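Conserved domain protein (PDB 2FI0) is of unknown function but forms a small helix-rich domain of the DUF1858 family whose two ends pair in a short parallel sheet. Local coordinates at residues A[5-10]-A[73-78]; A[13-18]-A[50-55]; A[23-28]-A[68-73]; A[30-35]-A[64-69]. All blocks are in the same frame, centred on the assembly; numbering follows the deposited sequence.

Contact 1 of 4, residues A[5-10]-A[73-78]; sequences MDNIID and NGYEVI
Ile-9 and Tyr-75 form the buried side of this contact. The Ile-9 side chain crosses the ring obliquely. Its CD1 lies over one face, offset toward the rim, in a CH-pi contact. The modelled spacing of CD1 is too short to be trusted in detail. Ile-9 CG1 is 3.7 Å from Tyr-75 CD1. Val-25 and Leu-70 also pack on Ile-9, and Ile-28 touches the tyrosine. The phenol OH is held by Glu-24. Asn-7 O lies at the ring edge near its plane, while Asn-7 OD1, off the plane, is 3.7 Å from Tyr-75 CE1. The Asn-7 amide plane stands 86° to the ring.

Between these faces runs a parallel two-strand ladder, residues 8-10 beside 76-78. It joins the two ends of the domain; the chain between them is helix and loop, with no other strand. Glu-76 N donates to Asn-7 O at 2.9 Å. Ile-9 N then donates to Glu-76 O at 2.8 Å, with an N-H...O angle of 168°. Ile-78 N donates to Ile-9 O, also at 2.8 Å. Ile-9 thus uses both its N-H and its C=O on the second strand.

The other face carries Ile-8, Asp-10, Glu-76 and Ile-78, and is looser. Ile-78 CG1 sits between the backbone N and the carbonyl carbon (chi1 65°). Ile-78 CD1 reaches Ile-8 CG2 at 3.7 Å, and Ile-78 CG1 packs against Asp-10 CB. Asp-10 OD1 bonds to Ser-12, while the end of Glu-76 leads away. Where the segments spread before the strands, a water lies within hydrogen-bonding distance of Asp-6 O (2.7 Å) and Gly-74 O (3.1 Å).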
loop_
_atom_site.group_PDB
_atom_site.type_symbol
_atom_site.label_atom_id
_atom_site.label_comp_id
_atom_site.label_asym_id
_atom_site.label_seq_id
_atom_site.Cartn_x
_atom_site.Cartn_y
_atom_site.Cartn_z
ATOM N N MET A 5 14.864 -0.610 -9.929
ATOM C CA MET A 5 15.775 -0.256 -8.853
ATOM C C MET A 5 15.056 0.530 -7.759
ATOM O O MET A 5 15.287 0.324 -6.570
ATOM C CB MET A 5 16.906 0.588 -9.431
ATOM C CG MET A 5 18.154 0.657 -8.565
ATOM S SD MET A 5 19.009 -0.910 -8.338
ATOM C CE MET A 5 18.974 -1.639 -9.976
ATOM N N ASP A 6 14.186 1.436 -8.186
ATOM C CA ASP A 6 13.468 2.313 -7.292
ATOM C C ASP A 6 11.976 2.008 -7.419
ATOM O O ASP A 6 11.541 1.309 -8.348
ATOM C CB ASP A 6 13.767 3.777 -7.672
ATOM C CG ASP A 6 15.262 4.076 -7.734
ATOM O OD1 ASP A 6 16.025 3.449 -6.960
ATOM O OD2 ASP A 6 15.690 4.946 -8.540
ATOM N N ASN A 7 11.202 2.528 -6.480
ATOM C CA ASN A 7 9.743 2.454 -6.545
ATOM C C ASN A 7 9.185 1.020 -6.495
ATOM O O ASN A 7 8.220 0.695 -7.157
ATOM C CB ASN A 7 9.222 3.252 -7.761
ATOM C CG ASN A 7 9.567 4.747 -7.674
ATOM O OD1 ASN A 7 9.135 5.448 -6.756
ATOM N ND2 ASN A 7 10.384 5.225 -8.617
ATOM N N ILE A 8 9.792 0.187 -5.656
ATOM C CA ILE A 8 9.354 -1.185 -5.438
ATOM C C ILE A 8 8.463 -1.190 -4.193
ATOM O O ILE A 8 8.844 -0.646 -3.157
ATOM C CB ILE A 8 10.572 -2.129 -5.252
ATOM C CG1 ILE A 8 11.401 -2.182 -6.540
ATOM C CG2 ILE A 8 10.138 -3.524 -4.829
ATOM C CD1 ILE A 8 12.804 -2.689 -6.313
ATOM N N ILE A 9 7.282 -1.789 -4.315
ATOM C CA ILE A 9 6.323 -1.877 -3.225
ATOM C C ILE A 9 6.046 -3.339 -2.913
ATOM O O ILE A 9 5.681 -4.113 -3.782
ATOM C CB ILE A 9 5.020 -1.114 -3.544
ATOM C CG1 ILE A 9 5.326 0.383 -3.577
ATOM C CG2 ILE A 9 3.922 -1.443 -2.495
ATOM C CD1 ILE A 9 4.183 1.260 -4.042
ATOM N N ASP A 10 6.255 -3.700 -1.656
ATOM C CA ASP A 10 6.024 -5.045 -1.176
ATOM C C ASP A 10 4.646 -5.048 -0.498
ATOM O O ASP A 10 4.416 -4.319 0.468
ATOM C CB ASP A 10 7.144 -5.425 -0.200
ATOM C CG ASP A 10 7.147 -6.902 0.150
ATOM O OD1 ASP A 10 6.074 -7.535 0.102
ATOM O OD2 ASP A 10 8.233 -7.427 0.486
ATOM N N ASN A 73 1.026 4.067 -11.700
ATOM C CA ASN A 73 1.641 5.244 -11.101
ATOM C C ASN A 73 3.162 5.094 -10.912
ATOM O O ASN A 73 3.788 5.873 -10.199
ATOM C CB ASN A 73 0.939 5.568 -9.788
ATOM C CG ASN A 73 -0.450 6.151 -9.996
ATOM O OD1 ASN A 73 -0.601 7.347 -10.282
ATOM N ND2 ASN A 73 -1.480 5.307 -9.857
ATOM N N GLY A 74 3.752 4.092 -11.548
ATOM C CA GLY A 74 5.210 3.978 -11.626
ATOM C C GLY A 74 5.872 2.939 -10.731
ATOM O O GLY A 74 7.103 2.815 -10.728
ATOM N N TYR A 75 5.082 2.173 -9.994
ATOM C CA TYR A 75 5.638 1.233 -9.035
ATOM C C TYR A 75 5.729 -0.177 -9.594
ATOM O O TYR A 75 4.949 -0.573 -10.442
ATOM C CB TYR A 75 4.830 1.253 -7.742
ATOM C CG TYR A 75 4.847 2.602 -7.065
ATOM C CD1 TYR A 75 5.867 2.941 -6.178
ATOM C CD2 TYR A 75 3.858 3.540 -7.317
ATOM C CE1 TYR A 75 5.896 4.179 -5.560
ATOM C CE2 TYR A 75 3.880 4.782 -6.718
ATOM C CZ TYR A 75 4.901 5.100 -5.839
ATOM O OH TYR A 75 4.920 6.323 -5.221
ATOM N N GLU A 76 6.706 -0.918 -9.092
ATOM C CA GLU A 76 6.822 -2.339 -9.303
ATOM C C GLU A 76 6.411 -3.055 -8.034
ATOM O O GLU A 76 6.914 -2.751 -6.967
ATOM C CB GLU A 76 8.272 -2.678 -9.645
ATOM C CG GLU A 76 8.408 -3.864 -10.555
ATOM C CD GLU A 76 7.859 -3.578 -11.955
ATOM O OE1 GLU A 76 8.325 -2.605 -12.602
ATOM O OE2 GLU A 76 6.952 -4.318 -12.379
ATOM N N VAL A 77 5.512 -4.033 -8.159
ATOM C CA VAL A 77 4.928 -4.675 -7.011
ATOM C C VAL A 77 5.549 -6.042 -6.746
ATOM O O VAL A 77 5.734 -6.822 -7.658
ATOM C CB VAL A 77 3.425 -4.813 -7.207
ATOM C CG1 VAL A 77 2.794 -5.512 -6.014
ATOM C CG2 VAL A 77 2.803 -3.430 -7.424
ATOM N N ILE A 78 5.857 -6.333 -5.486
ATOM C CA ILE A 78 6.374 -7.645 -5.106
ATOM C C ILE A 78 5.593 -8.160 -3.910
ATOM O O ILE A 78 4.767 -7.444 -3.368
ATOM C CB ILE A 78 7.907 -7.615 -4.812
ATOM C CG1 ILE A 78 8.240 -6.751 -3.589
ATOM C CG2 ILE A 78 8.679 -7.100 -6.039
ATOM C CD1 ILE A 78 9.704 -6.832 -3.185
HETATM O O HOH W 1 9.634 1.133 -10.287
#

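Contact 2 of 4, residues A[13-18]-A[50-55]; sequences IPVAEV and VSLKQG
Val-15 N donates to Val-50 O at 2.8 Å, the one direct hydrogen bond between the segments. The donor lies in the plane of the carbonyl. A water lies between Ile-13 O and Leu-52 N. It accepts from Leu-52 N at 3.0 Å; its modelled distance to Ile-13 O is doubtfully short.

A weaker polar kind is C-H...O contact. Ser-51 CA approaches Ile-13 O, and Pro-14 CA approaches Val-50 O at 3.5 Å.

The apolar part rests on one methyl. Val-15 CG2 lies anti to its own carbonyl carbon. It touches Leu-52 CD2 at 3.7 Å and Val-50 CG1 at 4.2 Å, and also comes close to the Ser-51 carbonyl carbon.

Capping bonds order the second segment. Ser-51 and Gln-54 form a capping box. Gln-54 N donates to Ser-51 OG at 3.1 Å, and Ser-51 N donates to a lone pair of Gln-54 OE1 at 2.8 Å. Pro-14 holds the N-cap position of the other helix. Two helix starts therefore meet here.

The first turns of helices 15-21 and 52-59 meet in the domain interior. Leu-29 of helix 26-29 packs on both Val-15 and Leu-52, and Ile-9 of strand 8-10 touches Leu-52 and Val-18.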
loop_
_atom_site.group_PDB
_atom_site.type_symbol
_atom_site.label_atom_id
_atom_site.label_comp_id
_atom_site.label_asym_id
_atom_site.label_seq_id
_atom_site.Cartn_x
_atom_site.Cartn_y
_atom_site.Cartn_z
ATOM N N ILE A 13 4.353 -6.567 3.532
ATOM C CA ILE A 13 4.886 -5.931 4.737
ATOM C C ILE A 13 3.866 -4.897 5.256
ATOM O O ILE A 13 2.965 -4.501 4.518
ATOM C CB ILE A 13 6.280 -5.264 4.474
ATOM C CG1 ILE A 13 6.172 -4.090 3.492
ATOM C CG2 ILE A 13 7.292 -6.300 3.960
ATOM C CD1 ILE A 13 7.424 -3.276 3.393
ATOM N N PRO A 14 3.994 -4.466 6.527
ATOM C CA PRO A 14 3.038 -3.498 7.083
ATOM C C PRO A 14 2.891 -2.216 6.262
ATOM O O PRO A 14 3.874 -1.685 5.776
ATOM C CB PRO A 14 3.613 -3.190 8.479
ATOM C CG PRO A 14 4.391 -4.402 8.833
ATOM C CD PRO A 14 4.990 -4.884 7.531
ATOM N N VAL A 15 1.664 -1.729 6.118
ATOM C CA VAL A 15 1.403 -0.566 5.267
ATOM C C VAL A 15 2.218 0.670 5.697
ATOM O O VAL A 15 2.669 1.452 4.851
ATOM C CB VAL A 15 -0.106 -0.222 5.196
ATOM C CG1 VAL A 15 -0.328 1.036 4.376
ATOM C CG2 VAL A 15 -0.855 -1.342 4.552
ATOM N N ALA A 16 2.426 0.823 6.999
ATOM C CA ALA A 16 3.262 1.917 7.522
ATOM C C ALA A 16 4.704 1.896 6.972
ATOM O O ALA A 16 5.275 2.953 6.676
ATOM C CB ALA A 16 3.283 1.883 9.039
ATOM N N GLU A 17 5.290 0.705 6.853
ATOM C CA GLU A 17 6.638 0.570 6.304
ATOM C C GLU A 17 6.686 0.975 4.826
ATOM O O GLU A 17 7.657 1.574 4.356
ATOM C CB GLU A 17 7.139 -0.866 6.437
ATOM C CG GLU A 17 7.432 -1.291 7.846
ATOM C CD GLU A 17 8.011 -2.698 7.934
ATOM O OE1 GLU A 17 8.675 -3.142 6.964
ATOM O OE2 GLU A 17 7.809 -3.353 8.989
ATOM N N VAL A 18 5.635 0.625 4.100
ATOM C CA VAL A 18 5.512 1.041 2.719
ATOM C C VAL A 18 5.507 2.576 2.647
ATOM O O VAL A 18 6.256 3.158 1.884
ATOM C CB VAL A 18 4.255 0.454 2.039
ATOM C CG1 VAL A 18 4.111 1.003 0.649
ATOM C CG2 VAL A 18 4.324 -1.063 1.995
ATOM N N VAL A 50 -1.262 -4.166 9.640
ATOM C CA VAL A 50 -1.878 -4.667 8.416
ATOM C C VAL A 50 -0.986 -4.380 7.203
ATOM O O VAL A 50 -0.445 -3.289 7.066
ATOM C CB VAL A 50 -3.338 -4.105 8.254
ATOM C CG1 VAL A 50 -3.364 -2.692 7.687
ATOM C CG2 VAL A 50 -4.156 -5.003 7.387
ATOM N N SER A 51 -0.813 -5.380 6.345
ATOM C CA SER A 51 -0.141 -5.187 5.062
ATOM C C SER A 51 -1.146 -4.764 4.001
ATOM O O SER A 51 -2.357 -4.731 4.259
ATOM C CB SER A 51 0.561 -6.476 4.635
ATOM O OG SER A 51 -0.364 -7.509 4.399
ATOM N N LEU A 52 -0.661 -4.438 2.805
ATOM C CA LEU A 52 -1.570 -4.137 1.685
ATOM C C LEU A 52 -2.404 -5.347 1.309
ATOM O O LEU A 52 -3.568 -5.223 0.935
ATOM C CB LEU A 52 -0.810 -3.639 0.453
ATOM C CG LEU A 52 -0.218 -2.229 0.600
ATOM C CD1 LEU A 52 0.562 -1.869 -0.639
ATOM C CD2 LEU A 52 -1.311 -1.210 0.836
ATOM N N LYS A 53 -1.799 -6.519 1.404
ATOM C CA LYS A 53 -2.501 -7.756 1.102
ATOM C C LYS A 53 -3.625 -8.002 2.122
ATOM O O LYS A 53 -4.750 -8.271 1.739
ATOM C CB LYS A 53 -1.508 -8.905 1.097
ATOM C CG LYS A 53 -2.029 -10.159 0.490
ATOM C CD LYS A 53 -1.016 -11.298 0.610
ATOM C CE LYS A 53 0.261 -11.012 -0.133
ATOM N NZ LYS A 53 1.059 -12.253 -0.267
ATOM N N GLN A 54 -3.307 -7.891 3.412
ATOM C CA GLN A 54 -4.303 -8.028 4.489
ATOM C C GLN A 54 -5.352 -6.911 4.426
ATOM O O GLN A 54 -6.559 -7.159 4.456
ATOM C CB GLN A 54 -3.611 -8.022 5.856
ATOM C CG GLN A 54 -2.757 -9.265 6.136
ATOM C CD GLN A 54 -1.681 -9.048 7.204
ATOM O OE1 GLN A 54 -1.204 -7.937 7.425
ATOM N NE2 GLN A 54 -1.281 -10.129 7.851
ATOM N N GLY A 55 -4.876 -5.683 4.315
ATOM C CA GLY A 55 -5.731 -4.518 4.213
ATOM C C GLY A 55 -6.720 -4.537 3.064
ATOM O O GLY A 55 -7.854 -4.088 3.225
HETATM O O HOH W 2 2.269 -3.858 2.247
#

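Contact 3 of 4, residues A[23-28]-A[68-73]; sequences PEVLEI and RTLEAN
The carbonyl O of Thr-69 takes one firm and one weak bond from Asn-73, and both residues also touch Ile-28 across the contact. Asn-73 ND2 donates to Thr-69 O at 2.8 Å, with an N-H...O angle of 154°. The donor stands above the carbonyl plane, 37° out of it. The backbone N of Asn-73 adds the weak bond to the same oxygen. Asn-73 N also donates to Leu-70 O, at 3.1 Å. The amide is thus folded back on the last turn of its own helix. The ND2 bond restrains the amide, with CB and CG turned to Ile-28.

No hydrogen bond crosses between the segments; the contact is apolar. Ile-28 supplies the largest share. Its CG1 is anti to the carbonyl carbon (chi1 -63°), and the CD1 methyl beyond it meets Asn-73 tip to tip. Ile-28 CD1 is 3.5 Å from Asn-73 CB and lies close to CG as well. The Ile-28 and Thr-69 side chains run antiparallel past each other, with Ile-28 CG2 3.7 Å from Thr-69 CG2. Ile-28 CG2 lies further, 4.3 Å, from Leu-70 CD2.

Val-25 completes the patch from the buried side. Val-25 CG2 touches Leu-70 CD2 at 3.6 Å. Ile-9 of strand 8-10 packs on both, and Tyr-75 covers Val-25 and Ile-28.

Branched side chains of residues 25 and 28 thus pack against the C-terminal end of helix 63-72. That end closes in a Schellman motif: Tyr-75 N bonds to Leu-70 O and Gly-74 N to Glu-71 O, with Gly-74 at the C' position.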
loop_
_atom_site.group_PDB
_atom_site.type_symbol
_atom_site.label_atom_id
_atom_site.label_comp_id
_atom_site.label_asym_id
_atom_site.label_seq_id
_atom_site.Cartn_x
_atom_site.Cartn_y
_atom_site.Cartn_z
ATOM N N PRO A 23 6.644 8.068 0.719
ATOM C CA PRO A 23 5.606 9.020 1.170
ATOM C C PRO A 23 4.595 9.395 0.076
ATOM O O PRO A 23 3.413 9.558 0.358
ATOM C CB PRO A 23 6.405 10.252 1.636
ATOM C CG PRO A 23 7.804 9.773 1.871
ATOM C CD PRO A 23 8.009 8.535 1.017
ATOM N N GLU A 24 5.065 9.488 -1.162
ATOM C CA GLU A 24 4.218 9.807 -2.331
ATOM C C GLU A 24 3.130 8.767 -2.633
ATOM O O GLU A 24 2.158 9.071 -3.331
ATOM C CB GLU A 24 5.055 9.964 -3.614
ATOM C CG GLU A 24 6.583 10.058 -3.433
ATOM C CD GLU A 24 7.247 8.698 -3.121
ATOM O OE1 GLU A 24 8.171 8.702 -2.257
ATOM O OE2 GLU A 24 6.858 7.653 -3.733
ATOM N N VAL A 25 3.298 7.537 -2.156
ATOM C CA VAL A 25 2.312 6.495 -2.438
ATOM C C VAL A 25 1.047 6.640 -1.581
ATOM O O VAL A 25 0.020 6.066 -1.922
ATOM C CB VAL A 25 2.915 5.073 -2.293
ATOM C CG1 VAL A 25 2.890 4.602 -0.850
ATOM C CG2 VAL A 25 2.174 4.072 -3.204
ATOM N N LEU A 26 1.107 7.418 -0.494
ATOM C CA LEU A 26 -0.054 7.578 0.397
ATOM C C LEU A 26 -1.289 8.116 -0.343
ATOM O O LEU A 26 -2.394 7.612 -0.162
ATOM C CB LEU A 26 0.289 8.479 1.593
ATOM C CG LEU A 26 -0.804 8.681 2.651
ATOM C CD1 LEU A 26 -1.274 7.342 3.212
ATOM C CD2 LEU A 26 -0.314 9.594 3.763
ATOM N N GLU A 27 -1.085 9.117 -1.192
ATOM C CA GLU A 27 -2.154 9.716 -2.001
ATOM C C GLU A 27 -2.872 8.681 -2.887
ATOM O O GLU A 27 -4.072 8.808 -3.176
ATOM C CB GLU A 27 -1.560 10.816 -2.882
ATOM C CG GLU A 27 -2.556 11.521 -3.798
ATOM C CD GLU A 27 -1.896 12.552 -4.710
ATOM O OE1 GLU A 27 -0.794 12.272 -5.240
ATOM O OE2 GLU A 27 -2.494 13.636 -4.904
ATOM N N ILE A 28 -2.126 7.667 -3.318
ATOM C CA ILE A 28 -2.689 6.590 -4.108
ATOM C C ILE A 28 -3.476 5.638 -3.219
ATOM O O ILE A 28 -4.604 5.290 -3.541
ATOM C CB ILE A 28 -1.592 5.815 -4.867
ATOM C CG1 ILE A 28 -0.899 6.746 -5.871
ATOM C CG2 ILE A 28 -2.208 4.617 -5.574
ATOM C CD1 ILE A 28 0.435 6.245 -6.360
ATOM N N ARG A 68 -2.718 -3.007 -10.384
ATOM C CA ARG A 68 -2.874 -2.184 -11.601
ATOM C C ARG A 68 -2.616 -0.706 -11.320
ATOM O O ARG A 68 -1.922 -0.022 -12.064
ATOM C CB ARG A 68 -4.299 -2.278 -12.132
ATOM C CG ARG A 68 -4.635 -3.529 -12.876
ATOM C CD ARG A 68 -6.101 -3.482 -13.346
ATOM N NE ARG A 68 -6.041 -3.782 -14.748
ATOM C CZ ARG A 68 -6.418 -3.005 -15.744
ATOM N NH1 ARG A 68 -7.052 -1.858 -15.583
ATOM N NH2 ARG A 68 -6.216 -3.463 -16.937
ATOM N N THR A 69 -3.229 -0.221 -10.253
ATOM C CA THR A 69 -3.121 1.191 -9.876
ATOM C C THR A 69 -1.678 1.560 -9.541
ATOM O O THR A 69 -1.159 2.574 -10.014
ATOM C CB THR A 69 -4.043 1.514 -8.688
ATOM O OG1 THR A 69 -5.382 1.116 -9.002
ATOM C CG2 THR A 69 -4.026 3.007 -8.384
ATOM N N LEU A 70 -1.026 0.716 -8.752
ATOM C CA LEU A 70 0.358 0.955 -8.394
ATOM C C LEU A 70 1.274 0.937 -9.605
ATOM O O LEU A 70 2.098 1.836 -9.764
ATOM C CB LEU A 70 0.824 -0.038 -7.322
ATOM C CG LEU A 70 0.244 0.166 -5.914
ATOM C CD1 LEU A 70 0.645 -1.006 -4.996
ATOM C CD2 LEU A 70 0.687 1.498 -5.314
ATOM N N GLU A 71 1.127 -0.067 -10.475
ATOM C CA GLU A 71 1.896 -0.105 -11.725
ATOM C C GLU A 71 1.639 1.118 -12.610
ATOM O O GLU A 71 2.572 1.676 -13.147
ATOM C CB GLU A 71 1.632 -1.394 -12.486
ATOM C CG GLU A 71 2.120 -2.629 -11.746
ATOM C CD GLU A 71 1.976 -3.907 -12.557
ATOM O OE1 GLU A 71 1.047 -4.020 -13.390
ATOM O OE2 GLU A 71 2.795 -4.822 -12.345
ATOM N N ALA A 72 0.385 1.543 -12.730
ATOM C CA ALA A 72 0.023 2.745 -13.503
ATOM C C ALA A 72 0.625 4.046 -12.964
ATOM O O ALA A 72 0.676 5.027 -13.674
ATOM C CB ALA A 72 -1.488 2.898 -13.559
ATOM N N ASN A 73 1.026 4.067 -11.700
ATOM C CA ASN A 73 1.641 5.244 -11.101
ATOM C C ASN A 73 3.162 5.094 -10.912
ATOM O O ASN A 73 3.788 5.873 -10.199
ATOM C CB ASN A 73 0.939 5.568 -9.788
ATOM C CG ASN A 73 -0.450 6.151 -9.996
ATOM O OD1 ASN A 73 -0.601 7.347 -10.282
ATOM N ND2 ASN A 73 -1.480 5.307 -9.857
#

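Contact 4 of 4, residues A[30-35]-A[64-69]; sequences VELGFK and DKIVRT
Leu-32 has the most surface buried here, followed by Ile-66 and Thr-69. Leu-32 lies in the loop after helix 26-29, and its CB points toward helix 63-72. Its CG is anti to the carbonyl carbon (chi1 -67°), and the two methyls beyond it straddle the end of Thr-69. The two side chains meet tip to tip. Leu-32 CD2 lies 3.6 Å from Thr-69 OG1, and Leu-32 CD1 is 4.0 Å from Thr-69 CG2. One turn earlier on the helix, Lys-65 CG comes within 4.1 Å of Leu-32 CD2, so the lysine contributes only the start of its aliphatic chain.

Ile-66 lies further into the interior. Its CG1 is 4.3 Å from Leu-32 CD1. Its other neighbour in the loop is Phe-34. Ile-66 CD1 sits at the edge of that ring, near its plane, 4.3 Å from CE2. Ser-56 of helix 52-59 also packs on Ile-66, and Leu-29 and Leu-52 touch the phenylalanine.

The threonine hydroxyl has a polar partner on its own helix. Thr-69 OG1 donates to Lys-65 O at 2.6 Å, tilted 30° from the carbonyl plane. Thr-69 N donates to the same oxygen at 3.0 Å, and the two donors reach it from opposite faces of its plane. On the loop side, Leu-32 O bonds to Thr-61.

No hydrogen bond joins the two segments. The hydroxyl proton is spent within the helix, so the threonine meets the loop through van der Waals contact, and the loop is held to this face by apolar packing.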
loop_
_atom_site.group_PDB
_atom_site.type_symbol
_atom_site.label_atom_id
_atom_site.label_comp_id
_atom_site.label_asym_id
_atom_site.label_seq_id
_atom_site.Cartn_x
_atom_site.Cartn_y
_atom_site.Cartn_z
ATOM N N VAL A 30 -4.976 6.017 -0.331
ATOM C CA VAL A 30 -6.227 6.524 0.248
ATOM C C VAL A 30 -7.388 6.452 -0.739
ATOM O O VAL A 30 -8.555 6.461 -0.335
ATOM C CB VAL A 30 -6.107 7.986 0.822
ATOM C CG1 VAL A 30 -4.989 8.072 1.863
ATOM C CG2 VAL A 30 -5.926 9.025 -0.296
ATOM N N GLU A 31 -7.063 6.382 -2.027
ATOM C CA GLU A 31 -8.061 6.144 -3.067
ATOM C C GLU A 31 -8.314 4.646 -3.302
ATOM O O GLU A 31 -9.142 4.299 -4.134
ATOM C CB GLU A 31 -7.630 6.816 -4.377
ATOM C CG GLU A 31 -7.534 8.340 -4.298
ATOM C CD GLU A 31 -8.878 9.006 -4.003
ATOM O OE1 GLU A 31 -8.910 10.030 -3.274
ATOM O OE2 GLU A 31 -9.913 8.503 -4.491
ATOM N N LEU A 32 -7.617 3.772 -2.572
ATOM C CA LEU A 32 -7.739 2.317 -2.747
ATOM C C LEU A 32 -8.237 1.596 -1.479
ATOM O O LEU A 32 -8.032 0.388 -1.315
ATOM C CB LEU A 32 -6.397 1.729 -3.171
ATOM C CG LEU A 32 -5.869 2.111 -4.560
ATOM C CD1 LEU A 32 -4.426 1.708 -4.661
ATOM C CD2 LEU A 32 -6.681 1.471 -5.658
ATOM N N GLY A 33 -8.891 2.336 -0.596
ATOM C CA GLY A 33 -9.494 1.764 0.616
ATOM C C GLY A 33 -8.676 1.937 1.884
ATOM O O GLY A 33 -8.982 1.333 2.906
ATOM N N PHE A 34 -7.627 2.746 1.819
ATOM C CA PHE A 34 -6.724 2.937 2.958
ATOM C C PHE A 34 -6.795 4.365 3.477
ATOM O O PHE A 34 -5.841 4.865 4.078
ATOM C CB PHE A 34 -5.284 2.569 2.573
ATOM C CG PHE A 34 -5.109 1.120 2.252
ATOM C CD1 PHE A 34 -4.822 0.210 3.255
ATOM C CD2 PHE A 34 -5.251 0.655 0.945
ATOM C CE1 PHE A 34 -4.671 -1.138 2.966
ATOM C CE2 PHE A 34 -5.105 -0.690 0.658
ATOM C CZ PHE A 34 -4.817 -1.587 1.674
ATOM N N LYS A 35 -7.942 5.008 3.286
ATOM C CA LYS A 35 -8.034 6.444 3.541
ATOM C C LYS A 35 -8.004 6.830 5.027
ATOM O O LYS A 35 -7.565 7.940 5.353
ATOM C CB LYS A 35 -9.209 7.075 2.770
ATOM C CG LYS A 35 -10.549 7.193 3.474
ATOM C CD LYS A 35 -10.892 8.656 3.745
ATOM C CE LYS A 35 -11.133 9.441 2.443
ATOM N NZ LYS A 35 -11.689 10.812 2.730
ATOM N N ASP A 64 -5.955 -7.191 -7.596
ATOM C CA ASP A 64 -5.680 -6.794 -8.981
ATOM C C ASP A 64 -5.851 -5.284 -9.201
ATOM O O ASP A 64 -5.089 -4.677 -9.933
ATOM C CB ASP A 64 -6.554 -7.582 -9.963
ATOM C CG ASP A 64 -6.273 -9.093 -9.926
ATOM O OD1 ASP A 64 -7.023 -9.878 -10.573
ATOM O OD2 ASP A 64 -5.304 -9.502 -9.239
ATOM N N LYS A 65 -6.851 -4.688 -8.562
ATOM C CA LYS A 65 -7.099 -3.252 -8.654
ATOM C C LYS A 65 -5.918 -2.475 -8.056
ATOM O O LYS A 65 -5.459 -1.502 -8.638
ATOM C CB LYS A 65 -8.418 -2.913 -7.939
ATOM C CG LYS A 65 -8.708 -1.434 -7.692
ATOM C CD LYS A 65 -9.535 -0.811 -8.793
ATOM C CE LYS A 65 -9.932 0.615 -8.444
ATOM N NZ LYS A 65 -10.238 1.376 -9.688
ATOM N N ILE A 66 -5.428 -2.929 -6.905
ATOM C CA ILE A 66 -4.283 -2.316 -6.251
ATOM C C ILE A 66 -3.018 -2.447 -7.066
ATOM O O ILE A 66 -2.292 -1.473 -7.213
ATOM C CB ILE A 66 -4.053 -2.912 -4.837
ATOM C CG1 ILE A 66 -5.181 -2.450 -3.905
ATOM C CG2 ILE A 66 -2.671 -2.499 -4.282
ATOM C CD1 ILE A 66 -5.422 -3.335 -2.742
ATOM N N VAL A 67 -2.761 -3.644 -7.602
ATOM C CA VAL A 67 -1.567 -3.875 -8.412
ATOM C C VAL A 67 -1.588 -3.028 -9.689
ATOM O O VAL A 67 -0.611 -2.362 -9.997
ATOM C CB VAL A 67 -1.348 -5.372 -8.716
ATOM C CG1 VAL A 67 -0.162 -5.575 -9.666
ATOM C CG2 VAL A 67 -1.091 -6.127 -7.412
ATOM N N ARG A 68 -2.718 -3.007 -10.384
ATOM C CA ARG A 68 -2.874 -2.184 -11.601
ATOM C C ARG A 68 -2.616 -0.706 -11.320
ATOM O O ARG A 68 -1.922 -0.022 -12.064
ATOM C CB ARG A 68 -4.299 -2.278 -12.132
ATOM C CG ARG A 68 -4.635 -3.529 -12.876
ATOM C CD ARG A 68 -6.101 -3.482 -13.346
ATOM N NE ARG A 68 -6.041 -3.782 -14.748
ATOM C CZ ARG A 68 -6.418 -3.005 -15.744
ATOM N NH1 ARG A 68 -7.052 -1.858 -15.583
ATOM N NH2 ARG A 68 -6.216 -3.463 -16.937
ATOM N N THR A 69 -3.229 -0.221 -10.253
ATOM C CA THR A 69 -3.121 1.191 -9.876
ATOM C C THR A 69 -1.678 1.560 -9.541
ATOM O O THR A 69 -1.159 2.574 -10.014
ATOM C CB THR A 69 -4.043 1.514 -8.688
ATOM O OG1 THR A 69 -5.382 1.116 -9.002
ATOM C CG2 THR A 69 -4.026 3.007 -8.384
#

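In the fold
Contact 1 closes the chain on itself, and the other three are nested inside its loop. Contacts 3 and 4 lie along helix 63-72, share Arg-68 and Thr-69, and have centres about 8 Å apart. Contact 3 is also close to contact 1, about 9 Å between centres; there Ile-9 CD1 meets Val-25 CG2 at 3.6 Å. Contact 2 lies about 14 Å from contacts 1 and 3, centre to centre. It joins the same core through Ile-9 CG2, 3.9 Å from Leu-52 CD1, and through Phe-34 CZ, 3.6 Å from Leu-52 CD2. Contacts 2 and 4 lie on opposite sides of the chain centre.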